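Local atomic coordinates of putative nucleoside-diphosphate-sugar epimerase (Staphylococcus aureus subsp. aureus, PDB entry 3E48), a protein that is of unknown function but probably binds a dinucleotide cofactor through a Rossmann fold and may act on nucleotide sugars. Residues T14-Q19 with G180-I185; P84-L89 with F121-R126; K159-A164 with A230-E235. All coordinates share one frame; numbering follows the deposited sequence.

Interaction 1: residues T14-Q19 with G180-I185; sequences THITNQ and GVIAII
Ile-182 lays its CG1-CD1 arm across helix 14-19, CG1 against the stem of Gln-19 and CD1 over the backbone and branch methyl of Ile-16. CD1 comes to 3.5 Å from the carbonyl O of Ile-16 and to 3.9 Å from Ile-16 CG2; the two isoleucine chains run antiparallel alongside one another. The arm of Ile-182 is folded rather than extended (chi2 -66°), which brings CD1 onto that turn of the neighbouring helix. One turn further along, Gln-19 closes over the same arm with its CB, 3.8 Å from Ile-182 CG1, and with OE1, 3.7 Å from that carbon, a van der Waals contact. Its NE2 donates to the carbonyl of Asn-175 in the helix that carries Ile-182, so the amide spans the two helices by a polar bond as well as by packing. Ile-16 lies crosswise to Val-181, CD1 of the isoleucine lying 4.0 Å from CG1 of the valine. With CG1 beside the backbone N and chi2 extended at 175°, the long branch of Ile-16 reaches that valine while CG2 stays with Ile-182.

Leu-5 of strand 3-6 touches Ile-16, and Ile-104 of strand 100-106 touches Val-181, so the pair rests on parallel strands of the central sheet. The segment axes approach to 9.9 Å and cross at -48°. Helix 11-22 follows the first strand and the glycine-bearing turn after it; its packing beside helix 174-186 over one side of those parallel strands is characteristic of the Rossmann fold of NAD(P)-binding proteins.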
# COMPACT_ATOMS: atom_id res chain seq x y z
N THR B 14 -16.49 -13.33 15.16
CA THR B 14 -17.21 -14.19 16.09
C THR B 14 -16.23 -14.77 17.11
O THR B 14 -16.52 -14.81 18.31
CB THR B 14 -17.96 -15.31 15.33
OG1 THR B 14 -18.98 -14.72 14.51
CG2 THR B 14 -18.61 -16.28 16.29
N HIS B 15 -15.07 -15.21 16.63
CA HIS B 15 -14.03 -15.75 17.51
C HIS B 15 -13.62 -14.70 18.53
O HIS B 15 -13.59 -14.96 19.74
CB HIS B 15 -12.79 -16.15 16.70
CG HIS B 15 -12.92 -17.49 16.03
ND1 HIS B 15 -12.72 -18.67 16.70
CD2 HIS B 15 -13.24 -17.82 14.76
CE1 HIS B 15 -12.92 -19.68 15.87
NE2 HIS B 15 -13.23 -19.19 14.69
N ILE B 16 -13.30 -13.50 18.05
CA ILE B 16 -12.88 -12.41 18.92
C ILE B 16 -13.95 -12.03 19.95
O ILE B 16 -13.63 -11.81 21.12
CB ILE B 16 -12.50 -11.16 18.12
CG1 ILE B 16 -11.33 -11.49 17.18
CG2 ILE B 16 -12.10 -10.03 19.07
CD1 ILE B 16 -10.94 -10.34 16.25
N THR B 17 -15.20 -11.96 19.51
CA THR B 17 -16.29 -11.59 20.41
C THR B 17 -16.52 -12.65 21.48
O THR B 17 -16.68 -12.31 22.65
CB THR B 17 -17.61 -11.35 19.65
OG1 THR B 17 -17.41 -10.35 18.64
CG2 THR B 17 -18.70 -10.89 20.62
N ASN B 18 -16.56 -13.92 21.09
CA ASN B 18 -16.77 -14.96 22.09
C ASN B 18 -15.61 -15.00 23.08
O ASN B 18 -15.81 -15.23 24.27
CB ASN B 18 -16.95 -16.33 21.44
CG ASN B 18 -18.30 -16.47 20.74
OD1 ASN B 18 -19.33 -16.06 21.28
ND2 ASN B 18 -18.30 -17.07 19.56
N GLN B 19 -14.40 -14.78 22.59
CA GLN B 19 -13.25 -14.79 23.48
C GLN B 19 -13.29 -13.57 24.41
O GLN B 19 -12.91 -13.66 25.57
CB GLN B 19 -11.94 -14.82 22.68
CG GLN B 19 -11.61 -16.20 22.09
CD GLN B 19 -10.26 -16.25 21.38
OE1 GLN B 19 -9.33 -15.54 21.76
NE2 GLN B 19 -10.15 -17.10 20.36
N GLY B 180 -4.49 -13.73 19.81
CA GLY B 180 -3.49 -12.68 19.75
C GLY B 180 -4.12 -11.30 19.83
O GLY B 180 -3.62 -10.41 20.52
N VAL B 181 -5.24 -11.12 19.13
CA VAL B 181 -5.93 -9.83 19.14
C VAL B 181 -6.46 -9.52 20.54
O VAL B 181 -6.35 -8.39 21.01
CB VAL B 181 -7.09 -9.83 18.10
CG1 VAL B 181 -7.92 -8.56 18.23
CG2 VAL B 181 -6.51 -9.92 16.69
N ILE B 182 -7.03 -10.53 21.20
CA ILE B 182 -7.56 -10.37 22.56
C ILE B 182 -6.43 -9.98 23.51
O ILE B 182 -6.60 -9.11 24.37
CB ILE B 182 -8.22 -11.68 23.05
CG1 ILE B 182 -9.55 -11.91 22.31
CG2 ILE B 182 -8.42 -11.65 24.56
CD1 ILE B 182 -10.63 -10.89 22.61
N ALA B 183 -5.28 -10.63 23.36
CA ALA B 183 -4.14 -10.34 24.22
C ALA B 183 -3.72 -8.88 24.06
O ALA B 183 -3.35 -8.22 25.03
CB ALA B 183 -2.97 -11.26 23.89
N ILE B 184 -3.77 -8.38 22.82
CA ILE B 184 -3.41 -6.99 22.56
C ILE B 184 -4.42 -6.06 23.22
O ILE B 184 -4.05 -5.11 23.91
CB ILE B 184 -3.35 -6.71 21.05
CG1 ILE B 184 -2.24 -7.56 20.42
CG2 ILE B 184 -3.12 -5.22 20.80
CD1 ILE B 184 -2.16 -7.45 18.91
N ILE B 185 -5.70 -6.34 23.00
CA ILE B 185 -6.78 -5.53 23.56
C ILE B 185 -6.68 -5.41 25.08
O ILE B 185 -6.79 -4.31 25.63
CB ILE B 185 -8.17 -6.12 23.20
CG1 ILE B 185 -8.41 -6.01 21.69
CG2 ILE B 185 -9.27 -5.38 23.96
CD1 ILE B 185 -9.69 -6.70 21.22

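Interaction 2: residues P84-L89 with F121-R126; sequences PEVENL and FGYASR
This is a side-by-side packing of two nearly parallel helices, 84-96 and 118-131, in the Rossmann-type domain, apolar next to the sheet and closed by one hydrogen bond. The segment axes run 12° apart. Val-86 and Ala-124 mark the closest backbone approach, and the two methyls of the valine divide the work: CG2 lies 4.1 Å from Ala-124 CB, while CG1 meets the rim of the Tyr-123 ring, 3.8 Å from CD1. The valine methyl stays near the plane of the ring and leans on its CD1-CE1 edge, so that the aromatic ring is buttressed from the side by the neighbouring helix. Phe-103 of strand 100-106 touches Ala-124 from the sheet.

Tyr-123 extends from its helix with CG anti to the backbone N, carrying the hydroxyl across to Glu-87. There OH donates to OE2 over 2.6 Å. The carboxylate oxygen sits at the ring's edge, in its plane, yet the carboxylate itself is turned 64° from the ring. The hydroxyl meets OE2 on the anti side, 24° out of the carboxylate plane. A bend in the chain of Glu-87 beyond CB, at chi2, curls the acid back over to this partner.

Phe-80 of the second subunit packs on both Glu-87 and Tyr-123, placing the bond beside the dimer interface. A buried phenol is thereby given a carboxylate acceptor, probably ionised, and the short bond fixes both the rotation of the hydroxyl and the end of the glutamate; such donation would be expected to favour the ionised acid.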
# COMPACT_ATOMS: atom_id res chain seq x y z
N PRO B 84 -12.80 2.94 0.35
CA PRO B 84 -13.66 3.85 1.12
C PRO B 84 -13.82 3.41 2.58
O PRO B 84 -14.03 4.23 3.48
CB PRO B 84 -14.97 3.80 0.35
CG PRO B 84 -14.49 3.66 -1.08
CD PRO B 84 -13.43 2.59 -0.94
N GLU B 85 -13.69 2.12 2.80
CA GLU B 85 -13.77 1.49 4.11
C GLU B 85 -12.83 2.14 5.11
O GLU B 85 -13.24 2.57 6.20
CB GLU B 85 -13.38 0.04 3.92
CG GLU B 85 -13.74 -0.90 4.98
CD GLU B 85 -13.51 -2.30 4.49
OE1 GLU B 85 -12.39 -2.83 4.68
OE2 GLU B 85 -14.45 -2.84 3.89
N VAL B 86 -11.55 2.18 4.74
CA VAL B 86 -10.52 2.74 5.61
C VAL B 86 -10.64 4.26 5.67
O VAL B 86 -10.33 4.86 6.70
CB VAL B 86 -9.10 2.35 5.13
CG1 VAL B 86 -8.82 2.93 3.75
CG2 VAL B 86 -8.06 2.83 6.14
N GLU B 87 -11.07 4.88 4.58
CA GLU B 87 -11.23 6.32 4.59
C GLU B 87 -12.29 6.65 5.63
O GLU B 87 -12.13 7.57 6.42
CB GLU B 87 -11.70 6.84 3.22
CG GLU B 87 -10.61 6.93 2.15
CD GLU B 87 -9.56 7.98 2.43
OE1 GLU B 87 -9.89 9.02 3.03
OE2 GLU B 87 -8.39 7.78 2.03
N ASN B 88 -13.38 5.88 5.65
CA ASN B 88 -14.44 6.13 6.60
C ASN B 88 -13.99 5.84 8.03
O ASN B 88 -14.36 6.55 8.96
CB ASN B 88 -15.69 5.33 6.24
CG ASN B 88 -16.36 5.86 4.99
OD1 ASN B 88 -16.13 7.01 4.60
ND2 ASN B 88 -17.21 5.05 4.36
N LEU B 89 -13.18 4.80 8.19
CA LEU B 89 -12.67 4.45 9.51
C LEU B 89 -11.93 5.65 10.11
O LEU B 89 -12.23 6.07 11.23
CB LEU B 89 -11.71 3.27 9.40
CG LEU B 89 -10.86 2.94 10.63
CD1 LEU B 89 -11.76 2.52 11.80
CD2 LEU B 89 -9.89 1.82 10.27
N PHE B 121 -4.43 -3.15 1.46
CA PHE B 121 -3.69 -3.24 2.72
C PHE B 121 -2.52 -2.28 2.78
O PHE B 121 -2.21 -1.73 3.84
CB PHE B 121 -3.26 -4.68 2.96
CG PHE B 121 -4.42 -5.59 3.28
CD1 PHE B 121 -5.12 -5.44 4.48
CD2 PHE B 121 -4.85 -6.54 2.36
CE1 PHE B 121 -6.23 -6.22 4.76
CE2 PHE B 121 -5.97 -7.33 2.63
CZ PHE B 121 -6.66 -7.17 3.83
N GLY B 122 -1.85 -2.06 1.65
CA GLY B 122 -0.75 -1.12 1.65
C GLY B 122 -1.31 0.27 1.92
O GLY B 122 -0.74 1.05 2.68
N TYR B 123 -2.44 0.58 1.28
CA TYR B 123 -3.09 1.87 1.45
C TYR B 123 -3.57 2.10 2.87
O TYR B 123 -3.38 3.19 3.43
CB TYR B 123 -4.26 1.97 0.47
CG TYR B 123 -4.95 3.31 0.41
CD1 TYR B 123 -5.92 3.67 1.35
CD2 TYR B 123 -4.67 4.20 -0.63
CE1 TYR B 123 -6.61 4.88 1.24
CE2 TYR B 123 -5.35 5.41 -0.75
CZ TYR B 123 -6.32 5.74 0.19
OH TYR B 123 -7.01 6.92 0.04
N ALA B 124 -4.19 1.08 3.46
CA ALA B 124 -4.71 1.16 4.82
C ALA B 124 -3.63 1.50 5.85
O ALA B 124 -3.79 2.41 6.66
CB ALA B 124 -5.39 -0.16 5.19
N SER B 125 -2.53 0.75 5.81
CA SER B 125 -1.42 0.97 6.74
C SER B 125 -0.93 2.41 6.65
O SER B 125 -0.78 3.11 7.66
CB SER B 125 -0.27 0.00 6.42
OG SER B 125 0.82 0.19 7.30
N ARG B 126 -0.68 2.87 5.43
CA ARG B 126 -0.20 4.23 5.23
C ARG B 126 -1.23 5.29 5.63
O ARG B 126 -0.88 6.30 6.25
CB ARG B 126 0.23 4.40 3.77
CG ARG B 126 1.39 3.48 3.45
CD ARG B 126 1.65 3.30 1.96
NE ARG B 126 2.91 2.57 1.77
CZ ARG B 126 3.09 1.28 2.05
NH1 ARG B 126 2.09 0.55 2.53
NH2 ARG B 126 4.29 0.73 1.89

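Interaction 3: residues K159-A164 with A230-E235; sequences KLIYPA and AEMYDE
The ring of Tyr-233 is met at its edge, in plane, by CD1 of Ile-161, which lies 3.9 Å from CE2 and 3.8 Å from the hydroxyl oxygen OH. The methyl therefore sits beside the phenol corner and not over a face. The ring of Phe-229 meets that of Tyr-233 with the planes at about 55°. At the polar end, OH is hydrogen-bonded to Glu-153 and to the hydroxyl of Tyr-150, both on helix 147-157, so the tyrosine is anchored to that helix while its corner serves as an apolar neighbour to the isoleucine.

Here the exit from the short strand 159-160 meets the turn that follows helix 226-231. Strand 159-160 pairs in parallel with strand 220-221, a small sheet of its own, and Ile-161 extends this link by a backbone hydrogen bond to Val-224. Pro-163, just beyond, is the centre of an inverse gamma turn, and the residues flanking it, Tyr-162 and Ala-164, reach strand 168-172 of the large sheet.

The other partner of the buried Ile-161 is the exposed selenomethionine Met-232, which approaches tip to tip. Ile-161 keeps its own arm extended (chi2 176°), and a bend at chi3 of Met-232 (-70°) turns CE toward it. The methyl CE stands 3.6 Å from Ile-161 CD1, and SE is 3.7 Å from the same carbon.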
# COMPACT_ATOMS: atom_id res chain seq x y z
N LYS B 159 -5.89 -34.70 -5.16
CA LYS B 159 -4.80 -33.78 -5.47
C LYS B 159 -5.01 -32.38 -4.89
O LYS B 159 -6.14 -31.90 -4.79
CB LYS B 159 -4.63 -33.66 -6.98
CG LYS B 159 -4.46 -34.99 -7.71
CD LYS B 159 -4.57 -34.82 -9.22
CE LYS B 159 -4.51 -36.16 -9.93
NZ LYS B 159 -4.68 -36.02 -11.40
N LEU B 160 -3.91 -31.76 -4.49
CA LEU B 160 -3.92 -30.39 -3.97
C LEU B 160 -3.51 -29.60 -5.20
O LEU B 160 -2.42 -29.81 -5.74
CB LEU B 160 -2.88 -30.23 -2.86
CG LEU B 160 -2.82 -28.86 -2.19
CD1 LEU B 160 -4.12 -28.60 -1.43
CD2 LEU B 160 -1.63 -28.82 -1.24
N ILE B 161 -4.36 -28.69 -5.66
CA ILE B 161 -4.08 -27.93 -6.88
C ILE B 161 -3.67 -26.46 -6.76
O ILE B 161 -3.54 -25.78 -7.78
CB ILE B 161 -5.28 -28.00 -7.84
CG1 ILE B 161 -6.51 -27.33 -7.21
CG2 ILE B 161 -5.59 -29.46 -8.17
CD1 ILE B 161 -7.72 -27.28 -8.12
N TYR B 162 -3.47 -25.97 -5.54
CA TYR B 162 -3.07 -24.58 -5.36
C TYR B 162 -1.86 -24.24 -6.23
O TYR B 162 -0.82 -24.90 -6.14
CB TYR B 162 -2.73 -24.29 -3.89
CG TYR B 162 -3.88 -24.41 -2.92
CD1 TYR B 162 -5.12 -23.84 -3.19
CD2 TYR B 162 -3.70 -25.02 -1.68
CE1 TYR B 162 -6.16 -23.87 -2.25
CE2 TYR B 162 -4.71 -25.05 -0.73
CZ TYR B 162 -5.94 -24.48 -1.02
OH TYR B 162 -6.92 -24.49 -0.06
N PRO B 163 -1.97 -23.22 -7.09
CA PRO B 163 -0.87 -22.82 -7.96
C PRO B 163 0.15 -21.99 -7.18
O PRO B 163 0.33 -20.80 -7.44
CB PRO B 163 -1.57 -22.00 -9.04
CG PRO B 163 -2.66 -21.32 -8.26
CD PRO B 163 -3.19 -22.45 -7.39
N ALA B 164 0.80 -22.64 -6.22
CA ALA B 164 1.77 -21.96 -5.37
C ALA B 164 3.20 -22.40 -5.63
O ALA B 164 4.10 -22.09 -4.85
CB ALA B 164 1.42 -22.20 -3.90
N ALA B 230 -8.45 -20.10 -11.32
CA ALA B 230 -9.36 -18.97 -11.28
C ALA B 230 -10.71 -19.33 -11.88
O ALA B 230 -11.76 -18.91 -11.39
CB ALA B 230 -8.76 -17.78 -12.02
N GLU B 231 -10.67 -20.11 -12.95
CA GLU B 231 -11.88 -20.53 -13.66
C GLU B 231 -12.77 -21.45 -12.84
O GLU B 231 -13.99 -21.26 -12.78
CB GLU B 231 -11.49 -21.22 -14.96
CG GLU B 231 -10.99 -20.26 -16.03
CD GLU B 231 -10.34 -20.97 -17.21
OE1 GLU B 231 -10.78 -22.09 -17.56
OE2 GLU B 231 -9.40 -20.39 -17.80
N MSE B 232 -12.18 -22.46 -12.20
CA MSE B 232 -12.97 -23.39 -11.41
C MSE B 232 -13.34 -22.88 -10.02
O MSE B 232 -13.98 -23.59 -9.24
CB MSE B 232 -12.24 -24.74 -11.31
CG MSE B 232 -10.84 -24.68 -10.72
SE MSE B 232 -9.88 -26.35 -10.98
CE MSE B 232 -10.89 -27.47 -9.76
N TYR B 233 -12.97 -21.64 -9.72
CA TYR B 233 -13.30 -21.04 -8.42
C TYR B 233 -13.68 -19.57 -8.57
O TYR B 233 -13.56 -18.79 -7.62
CB TYR B 233 -12.11 -21.18 -7.46
CG TYR B 233 -11.78 -22.62 -7.10
CD1 TYR B 233 -12.68 -23.41 -6.39
CD2 TYR B 233 -10.57 -23.19 -7.49
CE1 TYR B 233 -12.38 -24.73 -6.07
CE2 TYR B 233 -10.26 -24.51 -7.18
CZ TYR B 233 -11.17 -25.28 -6.47
OH TYR B 233 -10.86 -26.58 -6.16
N ASP B 234 -14.15 -19.18 -9.75
CA ASP B 234 -14.55 -17.80 -10.00
C ASP B 234 -15.99 -17.55 -9.57
O ASP B 234 -16.89 -17.49 -10.41
CB ASP B 234 -14.39 -17.46 -11.48
CG ASP B 234 -14.52 -15.97 -11.75
OD1 ASP B 234 -14.71 -15.58 -12.92
OD2 ASP B 234 -14.41 -15.18 -10.78
N GLU B 235 -16.19 -17.39 -8.27
CA GLU B 235 -17.53 -17.15 -7.74
C GLU B 235 -17.42 -16.48 -6.37
O GLU B 235 -16.91 -17.08 -5.42
CB GLU B 235 -18.29 -18.47 -7.61
CG GLU B 235 -19.69 -18.34 -7.07
CD GLU B 235 -20.36 -19.68 -6.85
OE1 GLU B 235 -20.50 -20.44 -7.83
OE2 GLU B 235 -20.75 -19.98 -5.70

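How the interactions relate
Interactions 1 and 2 both pack helix on helix against the large sheet within the NAD(P)-binding Rossmann-type region, and both are buried, yet they use different helix pairs and their nearest atoms are about 12 Å apart. Interaction 1 is apolar across its two segments, with the polar end of Gln-19 bonded elsewhere on the partner helix; interaction 2 adds a phenol-carboxylate bond where the second subunit comes close. Interaction 3 lies about 17 Å from each by nearest atoms, is only partly buried, and joins a strand end to a turn through one isoleucine methyl, a selenomethionine end and a ring edge. Along the chain its segments alternate with those of interaction 1, whereas interaction 2 closes before it opens.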